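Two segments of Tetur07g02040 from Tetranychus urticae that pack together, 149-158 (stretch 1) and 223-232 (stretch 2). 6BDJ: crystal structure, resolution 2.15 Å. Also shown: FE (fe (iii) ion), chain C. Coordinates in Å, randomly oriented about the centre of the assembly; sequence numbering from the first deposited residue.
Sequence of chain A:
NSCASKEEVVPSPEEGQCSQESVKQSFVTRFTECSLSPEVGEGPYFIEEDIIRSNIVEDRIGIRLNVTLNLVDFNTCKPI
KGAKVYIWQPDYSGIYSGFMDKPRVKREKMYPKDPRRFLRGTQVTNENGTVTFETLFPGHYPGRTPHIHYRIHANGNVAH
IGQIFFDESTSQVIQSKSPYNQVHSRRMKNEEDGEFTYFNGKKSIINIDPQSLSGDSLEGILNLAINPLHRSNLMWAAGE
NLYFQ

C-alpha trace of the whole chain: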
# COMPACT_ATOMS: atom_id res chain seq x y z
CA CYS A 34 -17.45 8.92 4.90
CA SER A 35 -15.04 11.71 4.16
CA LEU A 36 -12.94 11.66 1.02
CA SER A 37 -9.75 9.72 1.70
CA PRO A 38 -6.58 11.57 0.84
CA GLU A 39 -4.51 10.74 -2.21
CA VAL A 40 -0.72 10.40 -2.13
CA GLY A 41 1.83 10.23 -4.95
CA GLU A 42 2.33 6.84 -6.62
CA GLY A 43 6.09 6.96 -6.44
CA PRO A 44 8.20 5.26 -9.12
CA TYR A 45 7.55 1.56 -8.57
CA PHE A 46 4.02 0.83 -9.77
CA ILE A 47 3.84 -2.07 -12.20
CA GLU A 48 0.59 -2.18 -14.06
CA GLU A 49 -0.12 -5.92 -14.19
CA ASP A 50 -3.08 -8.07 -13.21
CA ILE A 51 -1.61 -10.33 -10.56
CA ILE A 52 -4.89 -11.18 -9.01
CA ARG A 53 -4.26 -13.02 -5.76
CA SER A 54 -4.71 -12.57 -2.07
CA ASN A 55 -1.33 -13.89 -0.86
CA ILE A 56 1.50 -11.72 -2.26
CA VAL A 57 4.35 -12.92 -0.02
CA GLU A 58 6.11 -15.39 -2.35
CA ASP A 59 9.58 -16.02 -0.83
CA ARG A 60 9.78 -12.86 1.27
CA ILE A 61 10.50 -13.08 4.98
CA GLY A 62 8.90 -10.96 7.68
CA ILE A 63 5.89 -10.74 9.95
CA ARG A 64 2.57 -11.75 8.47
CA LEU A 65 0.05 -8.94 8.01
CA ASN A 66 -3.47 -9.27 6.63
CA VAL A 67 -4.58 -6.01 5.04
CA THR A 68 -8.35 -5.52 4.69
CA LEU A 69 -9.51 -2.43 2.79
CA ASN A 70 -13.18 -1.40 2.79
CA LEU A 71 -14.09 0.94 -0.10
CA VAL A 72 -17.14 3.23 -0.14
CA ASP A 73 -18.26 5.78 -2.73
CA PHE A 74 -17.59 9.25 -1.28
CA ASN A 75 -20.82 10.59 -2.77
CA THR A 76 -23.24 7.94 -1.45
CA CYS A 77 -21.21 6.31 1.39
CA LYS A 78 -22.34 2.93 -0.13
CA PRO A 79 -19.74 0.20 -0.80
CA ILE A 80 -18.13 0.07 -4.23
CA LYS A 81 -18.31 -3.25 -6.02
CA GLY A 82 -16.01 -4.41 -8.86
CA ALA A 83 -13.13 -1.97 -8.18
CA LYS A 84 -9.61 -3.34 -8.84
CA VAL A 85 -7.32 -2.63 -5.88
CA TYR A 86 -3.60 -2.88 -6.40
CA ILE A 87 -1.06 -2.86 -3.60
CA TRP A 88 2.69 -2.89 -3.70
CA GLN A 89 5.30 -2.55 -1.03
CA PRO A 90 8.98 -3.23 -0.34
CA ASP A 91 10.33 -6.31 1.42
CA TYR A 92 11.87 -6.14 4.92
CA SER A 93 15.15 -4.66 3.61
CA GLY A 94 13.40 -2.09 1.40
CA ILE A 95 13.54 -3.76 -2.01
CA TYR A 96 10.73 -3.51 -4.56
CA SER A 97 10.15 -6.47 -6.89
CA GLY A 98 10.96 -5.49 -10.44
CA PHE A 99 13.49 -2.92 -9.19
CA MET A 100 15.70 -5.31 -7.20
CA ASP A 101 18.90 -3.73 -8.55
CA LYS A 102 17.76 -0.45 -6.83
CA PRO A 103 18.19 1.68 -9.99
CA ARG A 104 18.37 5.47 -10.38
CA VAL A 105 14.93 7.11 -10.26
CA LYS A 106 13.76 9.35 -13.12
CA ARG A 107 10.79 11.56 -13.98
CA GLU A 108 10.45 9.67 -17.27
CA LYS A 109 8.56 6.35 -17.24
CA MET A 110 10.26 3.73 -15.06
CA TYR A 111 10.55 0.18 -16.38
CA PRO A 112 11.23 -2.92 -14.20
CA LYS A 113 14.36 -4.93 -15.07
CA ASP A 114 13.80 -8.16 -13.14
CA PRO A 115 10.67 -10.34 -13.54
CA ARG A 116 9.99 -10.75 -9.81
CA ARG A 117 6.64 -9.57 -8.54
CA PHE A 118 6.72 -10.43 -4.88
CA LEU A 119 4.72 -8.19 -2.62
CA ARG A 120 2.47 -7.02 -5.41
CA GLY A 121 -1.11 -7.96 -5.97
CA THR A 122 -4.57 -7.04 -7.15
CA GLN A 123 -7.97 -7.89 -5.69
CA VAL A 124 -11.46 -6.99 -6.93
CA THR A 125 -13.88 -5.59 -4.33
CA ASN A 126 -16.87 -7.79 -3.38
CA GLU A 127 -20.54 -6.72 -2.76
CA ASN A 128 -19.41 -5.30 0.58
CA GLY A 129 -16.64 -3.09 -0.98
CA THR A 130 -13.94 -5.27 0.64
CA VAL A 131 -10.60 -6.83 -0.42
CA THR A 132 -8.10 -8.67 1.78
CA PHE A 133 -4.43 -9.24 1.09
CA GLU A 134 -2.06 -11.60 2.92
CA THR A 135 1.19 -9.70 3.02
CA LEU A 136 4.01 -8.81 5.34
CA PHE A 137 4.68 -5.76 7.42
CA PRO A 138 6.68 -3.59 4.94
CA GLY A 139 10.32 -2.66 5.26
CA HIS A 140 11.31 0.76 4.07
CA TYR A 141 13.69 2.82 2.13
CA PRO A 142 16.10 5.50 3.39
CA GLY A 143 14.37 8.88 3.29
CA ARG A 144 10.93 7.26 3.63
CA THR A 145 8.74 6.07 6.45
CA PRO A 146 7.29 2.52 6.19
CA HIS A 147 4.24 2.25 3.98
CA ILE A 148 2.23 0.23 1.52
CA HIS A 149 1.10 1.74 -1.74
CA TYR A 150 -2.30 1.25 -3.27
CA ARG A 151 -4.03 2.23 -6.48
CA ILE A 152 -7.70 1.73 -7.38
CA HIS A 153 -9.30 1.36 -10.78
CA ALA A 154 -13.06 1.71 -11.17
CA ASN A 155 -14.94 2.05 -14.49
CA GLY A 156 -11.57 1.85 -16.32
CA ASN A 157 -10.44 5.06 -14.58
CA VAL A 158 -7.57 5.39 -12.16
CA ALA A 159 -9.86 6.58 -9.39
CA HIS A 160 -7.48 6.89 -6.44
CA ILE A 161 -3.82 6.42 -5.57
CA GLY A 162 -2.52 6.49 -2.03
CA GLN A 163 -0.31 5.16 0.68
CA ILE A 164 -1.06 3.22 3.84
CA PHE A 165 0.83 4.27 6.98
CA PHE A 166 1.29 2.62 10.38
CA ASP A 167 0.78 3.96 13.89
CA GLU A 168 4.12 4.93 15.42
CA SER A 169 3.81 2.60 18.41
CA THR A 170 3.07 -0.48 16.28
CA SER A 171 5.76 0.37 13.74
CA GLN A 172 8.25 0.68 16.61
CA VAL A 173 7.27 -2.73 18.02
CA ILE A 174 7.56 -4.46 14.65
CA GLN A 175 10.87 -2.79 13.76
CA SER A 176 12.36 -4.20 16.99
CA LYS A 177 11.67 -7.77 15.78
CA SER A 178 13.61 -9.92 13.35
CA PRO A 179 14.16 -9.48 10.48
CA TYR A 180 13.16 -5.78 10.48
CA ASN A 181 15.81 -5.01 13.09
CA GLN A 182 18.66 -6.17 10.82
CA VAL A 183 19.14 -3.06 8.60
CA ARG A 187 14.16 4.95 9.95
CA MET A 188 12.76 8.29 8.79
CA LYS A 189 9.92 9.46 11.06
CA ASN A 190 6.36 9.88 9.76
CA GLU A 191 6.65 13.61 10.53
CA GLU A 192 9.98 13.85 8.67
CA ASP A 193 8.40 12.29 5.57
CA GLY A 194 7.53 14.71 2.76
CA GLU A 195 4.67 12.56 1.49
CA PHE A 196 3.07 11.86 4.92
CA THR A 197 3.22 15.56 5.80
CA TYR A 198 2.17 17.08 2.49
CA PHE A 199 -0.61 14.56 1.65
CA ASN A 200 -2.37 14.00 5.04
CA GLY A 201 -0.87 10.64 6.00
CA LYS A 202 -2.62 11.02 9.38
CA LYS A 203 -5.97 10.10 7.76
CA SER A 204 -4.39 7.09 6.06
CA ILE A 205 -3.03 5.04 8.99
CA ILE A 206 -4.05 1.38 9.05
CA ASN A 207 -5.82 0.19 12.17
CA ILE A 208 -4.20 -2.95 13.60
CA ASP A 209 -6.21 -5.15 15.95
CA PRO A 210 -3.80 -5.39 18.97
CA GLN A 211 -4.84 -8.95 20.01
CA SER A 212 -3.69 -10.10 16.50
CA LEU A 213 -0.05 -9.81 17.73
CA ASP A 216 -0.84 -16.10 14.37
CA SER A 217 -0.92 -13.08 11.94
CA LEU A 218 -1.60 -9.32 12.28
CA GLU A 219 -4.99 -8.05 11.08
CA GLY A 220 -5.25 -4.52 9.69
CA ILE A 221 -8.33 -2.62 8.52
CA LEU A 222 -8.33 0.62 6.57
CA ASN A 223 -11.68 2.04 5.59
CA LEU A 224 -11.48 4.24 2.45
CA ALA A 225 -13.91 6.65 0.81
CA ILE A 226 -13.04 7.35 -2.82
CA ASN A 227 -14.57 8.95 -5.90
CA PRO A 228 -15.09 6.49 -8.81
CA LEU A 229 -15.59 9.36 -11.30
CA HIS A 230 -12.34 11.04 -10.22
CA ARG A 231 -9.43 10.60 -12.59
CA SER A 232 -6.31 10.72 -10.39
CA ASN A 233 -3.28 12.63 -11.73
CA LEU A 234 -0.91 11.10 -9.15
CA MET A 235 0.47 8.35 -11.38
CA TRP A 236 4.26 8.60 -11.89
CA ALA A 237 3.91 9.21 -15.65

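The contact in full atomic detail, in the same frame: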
# COMPACT_ATOMS: atom_id res chain seq x y z
N HIS A 149 1.84 1.03 -0.72
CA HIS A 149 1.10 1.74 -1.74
C HIS A 149 -0.14 1.03 -2.16
O HIS A 149 -0.21 -0.20 -2.08
CB HIS A 149 1.90 1.86 -2.99
CG HIS A 149 3.14 2.65 -2.85
ND1 HIS A 149 3.21 3.98 -3.22
CD2 HIS A 149 4.37 2.29 -2.45
CE1 HIS A 149 4.44 4.41 -3.04
NE2 HIS A 149 5.16 3.41 -2.57
N TYR A 150 -1.08 1.80 -2.71
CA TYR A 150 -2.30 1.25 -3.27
C TYR A 150 -2.82 2.15 -4.38
O TYR A 150 -2.64 3.37 -4.34
CB TYR A 150 -3.38 1.01 -2.20
CG TYR A 150 -4.07 2.26 -1.72
CD1 TYR A 150 -3.57 3.01 -0.67
CD2 TYR A 150 -5.25 2.68 -2.31
CE1 TYR A 150 -4.21 4.16 -0.23
CE2 TYR A 150 -5.89 3.84 -1.90
CZ TYR A 150 -5.37 4.58 -0.85
OH TYR A 150 -6.04 5.72 -0.45
N ARG A 151 -3.46 1.54 -5.36
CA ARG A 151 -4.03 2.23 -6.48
C ARG A 151 -5.30 1.51 -6.87
O ARG A 151 -5.33 0.28 -6.91
CB ARG A 151 -3.03 2.23 -7.63
CG ARG A 151 -3.59 2.56 -8.99
CD ARG A 151 -2.45 2.98 -9.92
NE ARG A 151 -2.86 2.89 -11.30
CZ ARG A 151 -2.24 3.41 -12.37
NH1 ARG A 151 -1.13 4.15 -12.27
NH2 ARG A 151 -2.76 3.19 -13.58
N ILE A 152 -6.35 2.28 -7.14
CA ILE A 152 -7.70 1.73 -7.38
C ILE A 152 -8.22 2.13 -8.74
O ILE A 152 -8.28 3.31 -9.07
CB ILE A 152 -8.70 2.19 -6.32
CG1 ILE A 152 -8.15 1.83 -4.94
CG2 ILE A 152 -10.05 1.52 -6.55
CD1 ILE A 152 -8.85 2.49 -3.79
N HIS A 153 -8.65 1.13 -9.51
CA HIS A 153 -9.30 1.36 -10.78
C HIS A 153 -10.76 1.04 -10.61
O HIS A 153 -11.10 -0.01 -10.05
CB HIS A 153 -8.73 0.49 -11.89
CG HIS A 153 -7.28 0.73 -12.17
ND1 HIS A 153 -6.61 0.08 -13.19
CD2 HIS A 153 -6.38 1.55 -11.58
CE1 HIS A 153 -5.36 0.49 -13.22
NE2 HIS A 153 -5.19 1.38 -12.25
N ALA A 154 -11.61 1.95 -11.07
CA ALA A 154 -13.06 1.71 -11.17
C ALA A 154 -13.51 2.30 -12.48
O ALA A 154 -13.03 3.37 -12.85
CB ALA A 154 -13.82 2.35 -10.02
N ASN A 155 -14.37 1.58 -13.19
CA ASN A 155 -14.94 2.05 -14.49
C ASN A 155 -13.85 2.33 -15.53
O ASN A 155 -13.97 3.26 -16.34
CB ASN A 155 -15.83 3.33 -14.33
CG ASN A 155 -16.68 3.33 -13.08
OD1 ASN A 155 -16.76 4.35 -12.40
ND2 ASN A 155 -17.31 2.20 -12.76
N GLY A 156 -12.75 1.57 -15.50
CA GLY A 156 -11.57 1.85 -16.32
C GLY A 156 -10.89 3.21 -16.12
O GLY A 156 -10.21 3.70 -17.02
N ASN A 157 -11.13 3.84 -14.97
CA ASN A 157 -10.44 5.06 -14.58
C ASN A 157 -9.56 4.73 -13.39
O ASN A 157 -9.93 3.91 -12.52
CB ASN A 157 -11.38 6.21 -14.17
CG ASN A 157 -11.93 6.98 -15.34
OD1 ASN A 157 -11.77 6.61 -16.51
ND2 ASN A 157 -12.63 8.06 -15.03
N VAL A 158 -8.42 5.41 -13.34
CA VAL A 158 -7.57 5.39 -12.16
C VAL A 158 -8.26 6.34 -11.19
O VAL A 158 -8.12 7.55 -11.31
CB VAL A 158 -6.13 5.87 -12.46
CG1 VAL A 158 -5.24 5.60 -11.25
CG2 VAL A 158 -5.57 5.19 -13.70
N ASN A 223 -10.45 1.72 6.26
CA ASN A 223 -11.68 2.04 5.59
C ASN A 223 -11.39 3.24 4.70
O ASN A 223 -10.87 4.22 5.19
CB ASN A 223 -12.75 2.37 6.63
CG ASN A 223 -13.05 1.19 7.53
OD1 ASN A 223 -13.08 0.07 7.06
ND2 ASN A 223 -13.28 1.45 8.81
N LEU A 224 -11.68 3.13 3.41
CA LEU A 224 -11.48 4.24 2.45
C LEU A 224 -12.78 4.70 1.80
O LEU A 224 -13.68 3.89 1.50
CB LEU A 224 -10.47 3.83 1.35
CG LEU A 224 -9.06 3.46 1.82
CD1 LEU A 224 -8.25 2.72 0.77
CD2 LEU A 224 -8.30 4.68 2.32
N ALA A 225 -12.87 6.01 1.60
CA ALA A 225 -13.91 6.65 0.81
C ALA A 225 -13.24 7.27 -0.40
O ALA A 225 -12.39 8.14 -0.26
CB ALA A 225 -14.63 7.71 1.62
N ILE A 226 -13.62 6.83 -1.59
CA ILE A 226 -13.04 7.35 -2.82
C ILE A 226 -14.12 7.88 -3.76
O ILE A 226 -15.30 7.84 -3.45
CB ILE A 226 -12.17 6.27 -3.52
CG1 ILE A 226 -13.00 5.03 -3.89
CG2 ILE A 226 -11.00 5.85 -2.64
CD1 ILE A 226 -12.46 4.40 -5.14
N ASN A 227 -13.69 8.40 -4.90
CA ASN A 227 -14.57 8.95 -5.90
C ASN A 227 -14.36 8.21 -7.21
O ASN A 227 -13.37 8.44 -7.88
CB ASN A 227 -14.24 10.44 -6.08
CG ASN A 227 -15.25 11.15 -6.96
OD1 ASN A 227 -16.18 10.54 -7.49
ND2 ASN A 227 -15.06 12.43 -7.14
N PRO A 228 -15.29 7.30 -7.58
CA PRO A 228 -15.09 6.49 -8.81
C PRO A 228 -15.11 7.27 -10.13
O PRO A 228 -14.64 6.73 -11.15
CB PRO A 228 -16.24 5.47 -8.78
CG PRO A 228 -17.23 6.01 -7.83
CD PRO A 228 -16.50 6.89 -6.85
N LEU A 229 -15.63 8.50 -10.12
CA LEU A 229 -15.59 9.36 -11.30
C LEU A 229 -14.27 10.12 -11.39
O LEU A 229 -13.90 10.58 -12.47
CB LEU A 229 -16.76 10.37 -11.29
N HIS A 230 -13.58 10.28 -10.26
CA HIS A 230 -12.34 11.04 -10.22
C HIS A 230 -11.32 10.34 -11.09
O HIS A 230 -11.21 9.13 -11.03
CB HIS A 230 -11.79 11.19 -8.80
CG HIS A 230 -10.61 12.12 -8.71
ND1 HIS A 230 -10.69 13.45 -9.05
CD2 HIS A 230 -9.33 11.90 -8.33
CE1 HIS A 230 -9.51 14.02 -8.89
NE2 HIS A 230 -8.66 13.10 -8.45
N ARG A 231 -10.64 11.09 -11.94
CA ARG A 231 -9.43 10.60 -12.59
C ARG A 231 -8.27 11.18 -11.80
O ARG A 231 -8.07 12.41 -11.78
CB ARG A 231 -9.35 11.06 -14.03
CG ARG A 231 -10.34 10.39 -14.98
CD ARG A 231 -9.97 10.66 -16.44
NE ARG A 231 -9.63 12.07 -16.68
CZ ARG A 231 -10.39 12.99 -17.28
NH1 ARG A 231 -9.92 14.24 -17.39
NH2 ARG A 231 -11.59 12.70 -17.79
N SER A 232 -7.51 10.31 -11.14
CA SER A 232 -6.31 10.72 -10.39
C SER A 232 -5.27 11.26 -11.38
O SER A 232 -5.26 10.87 -12.53
CB SER A 232 -5.74 9.54 -9.59
OG SER A 232 -4.64 9.94 -8.78
FE FE C . 7.38 3.24 -1.86
O HOH W 1 7.88 4.03 -3.82

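This is a mainly apolar side-chain contact between a strand-turn-strand segment and a strand that runs on into a turn and loop, fastened near one end by a single backbone hydrogen bond. The rule along stretch 1 is strand alternation: Tyr150, Ile152 and Ala154 send their CA-to-CB bonds toward stretch 2, while His153 points away and His149 and Arg151 lie out of its reach. Those residues have other work. His149 NE2 binds the iron at 2.3 Å, and Arg151 NE donates to His153 NE2 at 2.9 Å. Stretch 2 answers with the same two-residue period, Leu224 and Ile226 facing inward and Asn223, Ala225 and Asn227 making no contact.

The pairs therefore match in order. Leu224 CD1 comes within 3.7 Å of Tyr150 CE2 and sits 4.1 Å from the centroid of the Tyr150 ring, an off-centre CH-pi contact. Next, Ile226 CD1 meets Ile152 CG2 at 4.0 Å, two branched aliphatic chains buried against each other. Side chains then shrink as the backbones close in: Ala154 CA is 5.7 Å from Pro228 CA, and the small methyl of Ala154 fits, its CB 4.1 Å from Pro228 CB.

Both chains turn at this pair. A type I' turn from Ala154 to Asn157 reverses stretch 1, with Asn155 and Gly156 at positive phi, a conformation that suits glycine and is tolerated by asparagine. A type I turn from Asn227 to His230, closed by His230 N to Asn227 O at 3.0 Å, redirects stretch 2. Asn157, leaving its turn, packs along Pro228 to Arg231.

The polar fastening follows: Ser232 N donates to Val158 O at 2.8 Å, nearly linear at 174°. Arg231 CA lies 3.6 Å from the same Val158 O in a CA-H...O contact. Val158 CG1 adds apolar cover 4.3 Å from Ser232 CB.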